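Second substrate binding domain of putative amino acid ABC transporter (Streptococcus pneumoniae, PDB 4OEN) probably captures an extracellular amino acid in its type II binding-protein fold and delivers it to an ABC transporter for import. Local coordinates at residues 126-129 and 134-137; 89-94 and 118-123; 145-148 and 152-155. All blocks are in the same frame, centred on the assembly; numbering follows the deposited sequence. Where two conformers were deposited one is given.

Overall arrangement
Read from the N terminus, all three contacts lie in the same lobe and follow one another in series, with no nesting or crossing. Contact 2 closes the longest loop, carrying the chain from strand 87-96 through strand 111-115 to the start of helix 119-126. Contact 1 opens after it, folding the short helix 128-131 back against strand 134-138. Contact 3 then returns the loop after helix 141-150 to the helix, just before strand 155-159. They also touch one another: T137 packs on Q121, K136 on I153, and L93 and G94 on A155. Together they tie helices and connecting loops to the sheet of an α/β lobe.

Contact 1: 126-129 and 134-137; sequences ENQS and KIKT
The flat carboxamide of Q128 turns one face to the ethyl branch of I135. CD1 of I135 stands almost directly above the amide carbon, 3.9 Å from Q128 CD, and reaches OE1 at 3.8 Å. CG1 of the same branch lies over that face too, but nearer the nitrogen end, 3.9 Å from Q128 NE2. The nitrogen faces the start of the strand: Q128 NE2 donates to a water oxygen at 3.1 Å and also hydrogen-bonds Y133 O, the residue just before 134-137. That water accepts in turn from the backbone N of I135, 2.9 Å from it, which makes a bridge where amide and strand do not bond directly; Q128 NE2 and I135 N are 3.8 Å apart. The two partners of NE2 probably limit rotation of the amide and keep its face turned to the isoleucine. Q128 reaches this far because CG is anti to the backbone N (chi1 -176°) and the chain stays extended at chi2.

The contact belongs to a β-α-β crossover: strand 111-115 leads into helix 119-126, then into the short helix 128-131, and the chain re-enters the sheet as the parallel strand 134-138. Between the two helices, N127 ND2 hydrogen-bonds F123 O, tying the break to the preceding helix. The side chain of I135 is shared with this framework, packing also on V114 of the neighbouring strand and on L124 and T125. K134 directs its side chain away from 126-129; its CA approaches Q128 NE2 to 3.9 Å.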
ATOM      1  N   GLU A 126     -16.547  -9.373   9.639  1.00 15.06           N
ATOM      2  CA  GLU A 126     -16.728  -9.030  11.041  1.00 17.89           C
ATOM      3  C   GLU A 126     -17.822  -8.001  11.267  1.00 17.83           C
ATOM      4  O   GLU A 126     -18.396  -7.946  12.351  1.00 22.79           O
ATOM      5  CB  GLU A 126     -15.418  -8.517  11.639  1.00 20.16           C
ATOM      6  CG  GLU A 126     -14.356  -9.607  11.823  1.00 20.82           C
ATOM      7  CD  GLU A 126     -14.602 -10.513  13.023  1.00 28.94           C
ATOM      8  OE1 GLU A 126     -15.726 -10.512  13.567  1.00 32.87           O
ATOM      9  OE2 GLU A 126     -13.659 -11.231  13.428  1.00 29.47           O
ATOM     10  N   ASN A 127     -18.100  -7.179  10.258  1.00 16.84           N
ATOM     11  CA  ASN A 127     -19.100  -6.120  10.427  1.00 18.15           C
ATOM     12  C   ASN A 127     -20.441  -6.403   9.754  1.00 19.49           C
ATOM     13  O   ASN A 127     -21.339  -5.554   9.729  1.00 19.05           O
ATOM     14  CB  ASN A 127     -18.532  -4.805   9.917  1.00 16.79           C
ATOM     15  CG  ASN A 127     -17.528  -4.220  10.877  1.00 22.45           C
ATOM     16  OD1 ASN A 127     -17.907  -3.595  11.868  1.00 26.84           O
ATOM     17  ND2 ASN A 127     -16.243  -4.452  10.620  1.00 18.26           N
ATOM     18  N   GLN A 128     -20.586  -7.612   9.237  1.00 15.76           N
ATOM     19  CA  GLN A 128     -21.763  -7.944   8.453  1.00 15.48           C
ATOM     20  C   GLN A 128     -23.055  -7.892   9.273  1.00 19.98           C
ATOM     21  O   GLN A 128     -24.080  -7.425   8.778  1.00 19.51           O
ATOM     22  CB  GLN A 128     -21.605  -9.321   7.805  1.00 18.23           C
ATOM     23  CG  GLN A 128     -22.766  -9.690   6.892  1.00 19.90           C
ATOM     24  CD  GLN A 128     -22.500 -10.940   6.080  1.00 20.84           C
ATOM     25  OE1 GLN A 128     -21.719 -11.811   6.486  1.00 19.13           O
ATOM     26  NE2 GLN A 128     -23.138 -11.034   4.925  1.00 19.49           N
ATOM     27  N   SER A 129     -23.016  -8.358  10.521  1.00 20.10           N
ATOM     28  CA  SER A 129     -24.211  -8.368  11.354  0.50 22.80           C
ATOM     29  C   SER A 129     -24.597  -6.948  11.750  1.00 17.69           C
ATOM     30  O   SER A 129     -25.780  -6.626  11.870  1.00 23.42           O
ATOM     31  CB  SER A 129     -23.999  -9.228  12.600  0.50 28.43           C
ATOM     32  OG  SER A 129     -23.927 -10.599  12.260  0.50 26.42           O
ATOM     33  N   LYS A 134     -25.109  -8.033   2.238  1.00 16.90           N
ATOM     34  CA  LYS A 134     -24.624  -9.321   1.742  1.00 13.37           C
ATOM     35  C   LYS A 134     -23.200  -9.152   1.233  1.00 17.05           C
ATOM     36  O   LYS A 134     -22.794  -8.057   0.844  1.00 19.37           O
ATOM     37  CB  LYS A 134     -25.523  -9.840   0.622  1.00 17.21           C
ATOM     38  CG  LYS A 134     -26.957 -10.130   1.034  1.00 22.52           C
ATOM     39  CD  LYS A 134     -27.798 -10.491  -0.182  1.00 31.72           C
ATOM     40  CE  LYS A 134     -29.190 -10.969   0.216  1.00 42.69           C
ATOM     41  NZ  LYS A 134     -29.885  -9.990   1.094  1.00 48.18           N
ATOM     42  N   ILE A 135     -22.440 -10.239   1.245  1.00 14.67           N
ATOM     43  CA  ILE A 135     -21.077 -10.221   0.736  1.00 15.16           C
ATOM     44  C   ILE A 135     -20.993 -11.168  -0.448  1.00 17.80           C
ATOM     45  O   ILE A 135     -21.465 -12.307  -0.375  1.00 20.44           O
ATOM     46  CB  ILE A 135     -20.057 -10.655   1.806  1.00 15.22           C
ATOM     47  CG1 ILE A 135     -20.080  -9.702   2.992  1.00 16.59           C
ATOM     48  CG2 ILE A 135     -18.644 -10.733   1.211  1.00 16.70           C
ATOM     49  CD1 ILE A 135     -19.174 -10.161   4.147  1.00 17.17           C
ATOM     50  N   LYS A 136     -20.428 -10.687  -1.547  1.00 13.30           N
ATOM     51  CA  LYS A 136     -20.098 -11.551  -2.670  1.00 14.82           C
ATOM     52  C   LYS A 136     -18.582 -11.621  -2.765  1.00 14.80           C
ATOM     53  O   LYS A 136     -17.892 -10.607  -2.846  1.00 14.15           O
ATOM     54  CB  LYS A 136     -20.714 -11.048  -3.975  1.00 17.51           C
ATOM     55  CG  LYS A 136     -20.396 -11.939  -5.166  1.00 27.03           C
ATOM     56  CD  LYS A 136     -21.228 -11.572  -6.380  1.00 34.72           C
ATOM     57  CE  LYS A 136     -20.870 -12.448  -7.573  1.00 38.88           C
ATOM     58  NZ  LYS A 136     -21.007 -13.903  -7.261  1.00 46.03           N
ATOM     59  N   THR A 137     -18.070 -12.842  -2.732  1.00 14.64           N
ATOM     60  CA  THR A 137     -16.635 -13.081  -2.689  1.00 13.30           C
ATOM     61  C   THR A 137     -16.054 -13.394  -4.057  1.00 18.09           C
ATOM     62  O   THR A 137     -16.612 -14.191  -4.819  1.00 23.07           O
ATOM     63  CB  THR A 137     -16.351 -14.228  -1.732  1.00 23.90           C
ATOM     64  OG1 THR A 137     -16.993 -13.934  -0.484  1.00 24.76           O
ATOM     65  CG2 THR A 137     -14.853 -14.421  -1.527  1.00 25.11           C
TER
HETATM   66  O   HOH W   1     -23.616 -12.692   2.382  1.00 23.32           O

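Contact 2: 89-94 and 118-123; sequences ANTILG and TASQTF
Rotation about the first side-chain bonds brings two hydroxyls together here: T91 holds OG1 anti to its own backbone nitrogen (chi1 177°), while S120 has OG anti to its carbonyl carbon (chi1 -68°). The oxygens meet end to end as a hydrogen bond of 2.8 Å between T91 OG1 and S120 OG, in which either could be the donor. Both residues are buried, so the pair gives each hydroxyl a polar partner inside the packing. The same rotation of T91 leaves CG2 wedged between the nitrogen and carbonyl carbon of its backbone, from where it reaches the root of F123: CG2 is 4.2 Å from F123 CB and as far from F123 CG. The methyl comes at the ring obliquely, touching its attachment end. F123 extends on past T91 to pack against M157 and T180, and T91 itself lies on M157 and I182, so both residues rest on M157.

In the type II periplasmic binding protein fold, long strands such as 87-96 and its antiparallel partner 180-190 probably form the hinge between lobes; here helix 119-126 is laid with its first turn against one of them. In family 3 relatives, the start of the equivalent helix commonly borders the ligand cleft. That first turn is capped by T118, whose OG1 accepts from Q121 N at 3.1 Å with an N-H...O angle of 150°, while also hydrogen-bonding K115 O. Q121 points away from the strand and grips the preceding loop instead, with OE1 bonded to G117 N and NE2 to N116 OD1.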
ATOM      1  N   ALA A  89      -1.886   1.924   6.048  1.00 15.36           N
ATOM      2  CA  ALA A  89      -2.668   1.163   5.086  1.00 19.26           C
ATOM      3  C   ALA A  89      -4.070   0.946   5.624  1.00 15.27           C
ATOM      4  O   ALA A  89      -4.242   0.501   6.751  1.00 16.31           O
ATOM      5  CB  ALA A  89      -2.007  -0.166   4.792  1.00 20.90           C
ATOM      6  N   ASN A  90      -5.057   1.298   4.811  1.00 15.15           N
ATOM      7  CA  ASN A  90      -6.454   1.144   5.183  1.00 11.95           C
ATOM      8  C   ASN A  90      -7.168   0.208   4.241  1.00 13.55           C
ATOM      9  O   ASN A  90      -6.745   0.029   3.103  1.00 16.07           O
ATOM     10  CB  ASN A  90      -7.201   2.485   5.144  1.00 13.15           C
ATOM     11  CG  ASN A  90      -6.623   3.524   6.081  1.00 19.52           C
ATOM     12  OD1 ASN A  90      -6.349   3.253   7.240  1.00 21.85           O
ATOM     13  ND2 ASN A  90      -6.464   4.738   5.577  1.00 22.39           N
ATOM     14  N   THR A  91      -8.264  -0.379   4.729  1.00 15.20           N
ATOM     15  CA  THR A  91      -9.280  -0.958   3.862  1.00 11.44           C
ATOM     16  C   THR A  91     -10.357   0.117   3.691  1.00 13.08           C
ATOM     17  O   THR A  91     -10.606   0.886   4.608  1.00 15.89           O
ATOM     18  CB  THR A  91      -9.878  -2.263   4.454  1.00 14.97           C
ATOM     19  OG1 THR A  91     -10.914  -2.723   3.591  1.00 20.18           O
ATOM     20  CG2 THR A  91     -10.457  -2.028   5.817  1.00 20.13           C
ATOM     21  N   ILE A  92     -10.963   0.187   2.512  1.00 13.20           N
ATOM     22  CA  ILE A  92     -11.900   1.275   2.225  1.00 12.72           C
ATOM     23  C   ILE A  92     -12.971   0.811   1.257  1.00 14.21           C
ATOM     24  O   ILE A  92     -12.749  -0.074   0.431  1.00 13.84           O
ATOM     25  CB  ILE A  92     -11.129   2.512   1.667  1.00 16.18           C
ATOM     26  CG1 ILE A  92     -11.956   3.788   1.768  1.00 14.18           C
ATOM     27  CG2 ILE A  92     -10.654   2.285   0.241  1.00 12.86           C
ATOM     28  CD1 ILE A  92     -11.117   5.037   1.501  1.00 15.86           C
ATOM     29  N   LEU A  93     -14.158   1.387   1.391  1.00 13.34           N
ATOM     30  CA  LEU A  93     -15.254   1.082   0.482  1.00 15.91           C
ATOM     31  C   LEU A  93     -15.095   1.810  -0.859  1.00 16.67           C
ATOM     32  O   LEU A  93     -14.737   2.992  -0.901  1.00 17.16           O
ATOM     33  CB  LEU A  93     -16.598   1.479   1.117  1.00 13.87           C
ATOM     34  CG  LEU A  93     -17.825   0.855   0.447  1.00 15.14           C
ATOM     35  CD1 LEU A  93     -18.040  -0.576   0.934  1.00 15.59           C
ATOM     36  CD2 LEU A  93     -19.072   1.718   0.678  1.00 18.93           C
ATOM     37  N   GLY A  94     -15.397   1.117  -1.952  1.00 14.07           N
ATOM     38  CA  GLY A  94     -15.402   1.730  -3.279  1.00 14.01           C
ATOM     39  C   GLY A  94     -16.769   1.584  -3.923  1.00 14.03           C
ATOM     40  O   GLY A  94     -17.386   0.527  -3.802  1.00 14.36           O
ATOM     41  N   THR A 118      -8.418 -11.604   2.038  1.00 14.71           N
ATOM     42  CA  THR A 118      -7.866 -10.272   2.234  1.00 15.10           C
ATOM     43  C   THR A 118      -8.312  -9.646   3.541  1.00 14.06           C
ATOM     44  O   THR A 118      -9.307 -10.070   4.144  1.00 16.03           O
ATOM     45  CB  THR A 118      -8.278  -9.333   1.101  1.00 15.27           C
ATOM     46  OG1 THR A 118      -9.704  -9.168   1.131  1.00 14.88           O
ATOM     47  CG2 THR A 118      -7.867  -9.910  -0.237  1.00 17.09           C
ATOM     48  N   ALA A 119      -7.582  -8.619   3.963  1.00 15.72           N
ATOM     49  CA  ALA A 119      -7.967  -7.846   5.142  1.00 14.49           C
ATOM     50  C   ALA A 119      -9.310  -7.169   4.936  1.00 14.08           C
ATOM     51  O   ALA A 119     -10.066  -7.028   5.894  1.00 13.78           O
ATOM     52  CB  ALA A 119      -6.916  -6.820   5.481  1.00 18.59           C
ATOM     53  N   SER A 120      -9.607  -6.757   3.700  1.00 13.80           N
ATOM     54  CA  SER A 120     -10.914  -6.205   3.376  1.00 13.22           C
ATOM     55  C   SER A 120     -12.022  -7.215   3.673  1.00 14.54           C
ATOM     56  O   SER A 120     -13.089  -6.870   4.197  1.00 14.26           O
ATOM     57  CB  SER A 120     -10.953  -5.770   1.914  1.00 13.14           C
ATOM     58  OG  SER A 120     -10.096  -4.651   1.706  1.00 15.54           O
ATOM     59  N   GLN A 121     -11.761  -8.476   3.359  1.00 12.21           N
ATOM     60  CA  GLN A 121     -12.747  -9.520   3.639  1.00 11.34           C
ATOM     61  C   GLN A 121     -12.970  -9.746   5.131  1.00 14.11           C
ATOM     62  O   GLN A 121     -14.088  -9.966   5.558  1.00 14.79           O
ATOM     63  CB  GLN A 121     -12.326 -10.825   2.970  1.00 12.11           C
ATOM     64  CG  GLN A 121     -13.307 -11.989   3.213  1.00 12.56           C
ATOM     65  CD  GLN A 121     -12.777 -13.280   2.667  1.00 15.19           C
ATOM     66  OE1 GLN A 121     -11.612 -13.603   2.862  1.00 17.38           O
ATOM     67  NE2 GLN A 121     -13.624 -14.027   1.960  1.00 17.35           N
ATOM     68  N   THR A 122     -11.894  -9.716   5.911  1.00 13.06           N
ATOM     69  CA  THR A 122     -11.982  -9.817   7.354  1.00 12.62           C
ATOM     70  C   THR A 122     -12.866  -8.697   7.924  1.00 13.29           C
ATOM     71  O   THR A 122     -13.783  -8.953   8.698  1.00 14.26           O
ATOM     72  CB  THR A 122     -10.592  -9.744   7.980  1.00 14.09           C
ATOM     73  OG1 THR A 122      -9.733 -10.720   7.357  1.00 15.92           O
ATOM     74  CG2 THR A 122     -10.661  -9.982   9.470  1.00 15.03           C
ATOM     75  N   PHE A 123     -12.589  -7.467   7.514  1.00 12.70           N
ATOM     76  CA  PHE A 123     -13.401  -6.342   7.986  1.00 16.93           C
ATOM     77  C   PHE A 123     -14.869  -6.549   7.625  1.00 12.57           C
ATOM     78  O   PHE A 123     -15.749  -6.442   8.483  1.00 16.51           O
ATOM     79  CB  PHE A 123     -12.876  -5.018   7.400  1.00 13.59           C
ATOM     80  CG  PHE A 123     -13.716  -3.824   7.750  1.00 16.02           C
ATOM     81  CD1 PHE A 123     -13.483  -3.111   8.911  1.00 19.19           C
ATOM     82  CD2 PHE A 123     -14.752  -3.432   6.926  1.00 18.34           C
ATOM     83  CE1 PHE A 123     -14.270  -2.012   9.228  1.00 21.40           C
ATOM     84  CE2 PHE A 123     -15.543  -2.348   7.241  1.00 21.67           C
ATOM     85  CZ  PHE A 123     -15.295  -1.629   8.382  1.00 18.21           C
TER

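Contact 3: 145-148 and 152-155; sequences YDSL and AIDA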
ATOM      1  N   TYR A 145     -14.280  -6.015  -9.926  1.00 15.48           N
ATOM      2  CA  TYR A 145     -14.578  -4.690 -10.477  1.00 16.37           C
ATOM      3  C   TYR A 145     -15.479  -4.780 -11.714  1.00 19.33           C
ATOM      4  O   TYR A 145     -16.229  -3.846 -12.008  1.00 20.29           O
ATOM      5  CB  TYR A 145     -13.276  -3.927 -10.762  1.00 15.85           C
ATOM      6  CG  TYR A 145     -12.679  -3.390  -9.474  1.00 16.37           C
ATOM      7  CD1 TYR A 145     -13.241  -2.291  -8.837  1.00 17.24           C
ATOM      8  CD2 TYR A 145     -11.587  -4.006  -8.868  1.00 15.96           C
ATOM      9  CE1 TYR A 145     -12.721  -1.803  -7.649  1.00 16.63           C
ATOM     10  CE2 TYR A 145     -11.057  -3.525  -7.674  1.00 18.18           C
ATOM     11  CZ  TYR A 145     -11.636  -2.425  -7.064  1.00 18.14           C
ATOM     12  OH  TYR A 145     -11.126  -1.937  -5.880  1.00 17.74           O
ATOM     13  N   ASP A 146     -15.452  -5.908 -12.421  1.00 25.16           N
ATOM     14  CA  ASP A 146     -16.396  -6.127 -13.509  0.50 26.33           C
ATOM     15  C   ASP A 146     -17.811  -6.174 -12.953  1.00 25.91           C
ATOM     16  O   ASP A 146     -18.737  -5.585 -13.512  1.00 25.98           O
ATOM     17  CB  ASP A 146     -16.083  -7.421 -14.260  0.50 32.13           C
ATOM     18  CG  ASP A 146     -14.886  -7.288 -15.175  0.50 33.77           C
ATOM     19  OD1 ASP A 146     -14.320  -6.177 -15.262  0.50 36.72           O
ATOM     20  OD2 ASP A 146     -14.520  -8.295 -15.816  0.50 29.49           O
ATOM     21  N   SER A 147     -17.972  -6.888 -11.841  1.00 19.69           N
ATOM     22  CA  SER A 147     -19.259  -7.000 -11.197  1.00 19.07           C
ATOM     23  C   SER A 147     -19.746  -5.639 -10.690  1.00 19.74           C
ATOM     24  O   SER A 147     -20.925  -5.316 -10.819  1.00 22.54           O
ATOM     25  CB  SER A 147     -19.177  -8.013 -10.049  1.00 19.38           C
ATOM     26  OG  SER A 147     -20.437  -8.185  -9.420  1.00 31.53           O
ATOM     27  N   LEU A 148     -18.848  -4.850 -10.104  1.00 17.40           N
ATOM     28  CA  LEU A 148     -19.214  -3.501  -9.654  1.00 18.60           C
ATOM     29  C   LEU A 148     -19.714  -2.674 -10.838  1.00 21.20           C
ATOM     30  O   LEU A 148     -20.719  -1.968 -10.742  1.00 24.15           O
ATOM     31  CB  LEU A 148     -18.029  -2.804  -8.975  1.00 19.75           C
ATOM     32  CG  LEU A 148     -18.339  -1.428  -8.350  1.00 21.59           C
ATOM     33  CD1 LEU A 148     -19.269  -1.596  -7.164  1.00 19.36           C
ATOM     34  CD2 LEU A 148     -17.088  -0.643  -7.941  1.00 19.30           C
ATOM     35  N   ALA A 152     -23.960  -5.501 -10.593  1.00 23.82           N
ATOM     36  CA  ALA A 152     -24.303  -6.786  -9.994  1.00 27.39           C
ATOM     37  C   ALA A 152     -24.037  -6.774  -8.487  1.00 23.15           C
ATOM     38  O   ALA A 152     -24.713  -7.458  -7.716  1.00 25.89           O
ATOM     39  CB  ALA A 152     -23.523  -7.911 -10.664  1.00 29.71           C
ATOM     40  N   ILE A 153     -23.019  -6.021  -8.084  1.00 19.18           N
ATOM     41  CA  ILE A 153     -22.817  -5.676  -6.681  1.00 19.83           C
ATOM     42  C   ILE A 153     -22.920  -4.155  -6.542  1.00 16.66           C
ATOM     43  O   ILE A 153     -22.774  -3.423  -7.522  1.00 18.87           O
ATOM     44  CB  ILE A 153     -21.469  -6.181  -6.151  1.00 12.28           C
ATOM     45  CG1 ILE A 153     -20.330  -5.690  -7.039  1.00 14.87           C
ATOM     46  CG2 ILE A 153     -21.470  -7.717  -6.116  1.00 17.94           C
ATOM     47  CD1 ILE A 153     -18.941  -6.018  -6.537  1.00 13.48           C
ATOM     48  N   ASP A 154     -23.167  -3.692  -5.324  1.00 15.49           N
ATOM     49  CA  ASP A 154     -23.394  -2.275  -5.057  1.00 13.62           C
ATOM     50  C   ASP A 154     -22.144  -1.516  -4.627  1.00 14.86           C
ATOM     51  O   ASP A 154     -22.095  -0.286  -4.686  1.00 17.17           O
ATOM     52  CB  ASP A 154     -24.471  -2.149  -3.989  1.00 15.23           C
ATOM     53  CG  ASP A 154     -25.778  -2.767  -4.432  1.00 20.81           C
ATOM     54  OD1 ASP A 154     -26.416  -2.181  -5.333  1.00 19.95           O
ATOM     55  OD2 ASP A 154     -26.165  -3.827  -3.896  1.00 20.22           O
ATOM     56  N   ALA A 155     -21.138  -2.250  -4.182  1.00 14.73           N
ATOM     57  CA  ALA A 155     -19.928  -1.666  -3.623  1.00 12.77           C
ATOM     58  C   ALA A 155     -18.862  -2.732  -3.571  1.00 11.64           C
ATOM     59  O   ALA A 155     -19.167  -3.931  -3.720  1.00 11.82           O
ATOM     60  CB  ALA A 155     -20.180  -1.102  -2.226  1.00 15.69           C
TER
HETATM   61  O   HOH W   2     -22.291  -1.077  -8.820  1.00 21.07           O
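L148, S147 and I153 supply most of the surface buried between the end of helix 141-150 and the loop that follows it. L148, with CG anti to its backbone nitrogen (chi1 -175°), sends CD1 across to the far end of the loop. There the methyl rests on the main chain, 3.6 Å from A155 N and closely approaching the carbonyl carbon of D154. Nearer the helix, L148 CB packs against I153 CD1 at 4.1 Å. The leucine also touches L173 on another strand.

I153 meets both helix residues. Its CG1 occupies the position between backbone N and carbonyl carbon (chi1 54°), which directs the ethyl branch at the helix backbone, 3.5 Å from L148 N. CG2 forks off the same CB, and S147 OG lies in the fork, 3.5 Å from both I153 CG1 and I153 CG2. The hydroxyl oxygen is also in contact with A152 CB at 3.3 Å, so its surroundings within the contact are largely hydrocarbon. I153 also packs on K136 and F138 of strand 134-138.

Backbone polar groups close the turn. A152 N makes a weak bond to S147 O, bent to 133°, and T150 OG1 also hydrogen-bonds that carbonyl oxygen. Further along, a water donates to both L148 O and I153 O, the latter at 2.7 Å, bridging two carbonyl oxygens that do not bond each other. D154 then anchors the loop to T111, through OD2 and through its backbone. This is the return leg of a β-α-β crossover in the α/β lobe: helix 141-150 carries the chain from strand 134-138 past strand 111-115 to strand 155-159, all three running parallel.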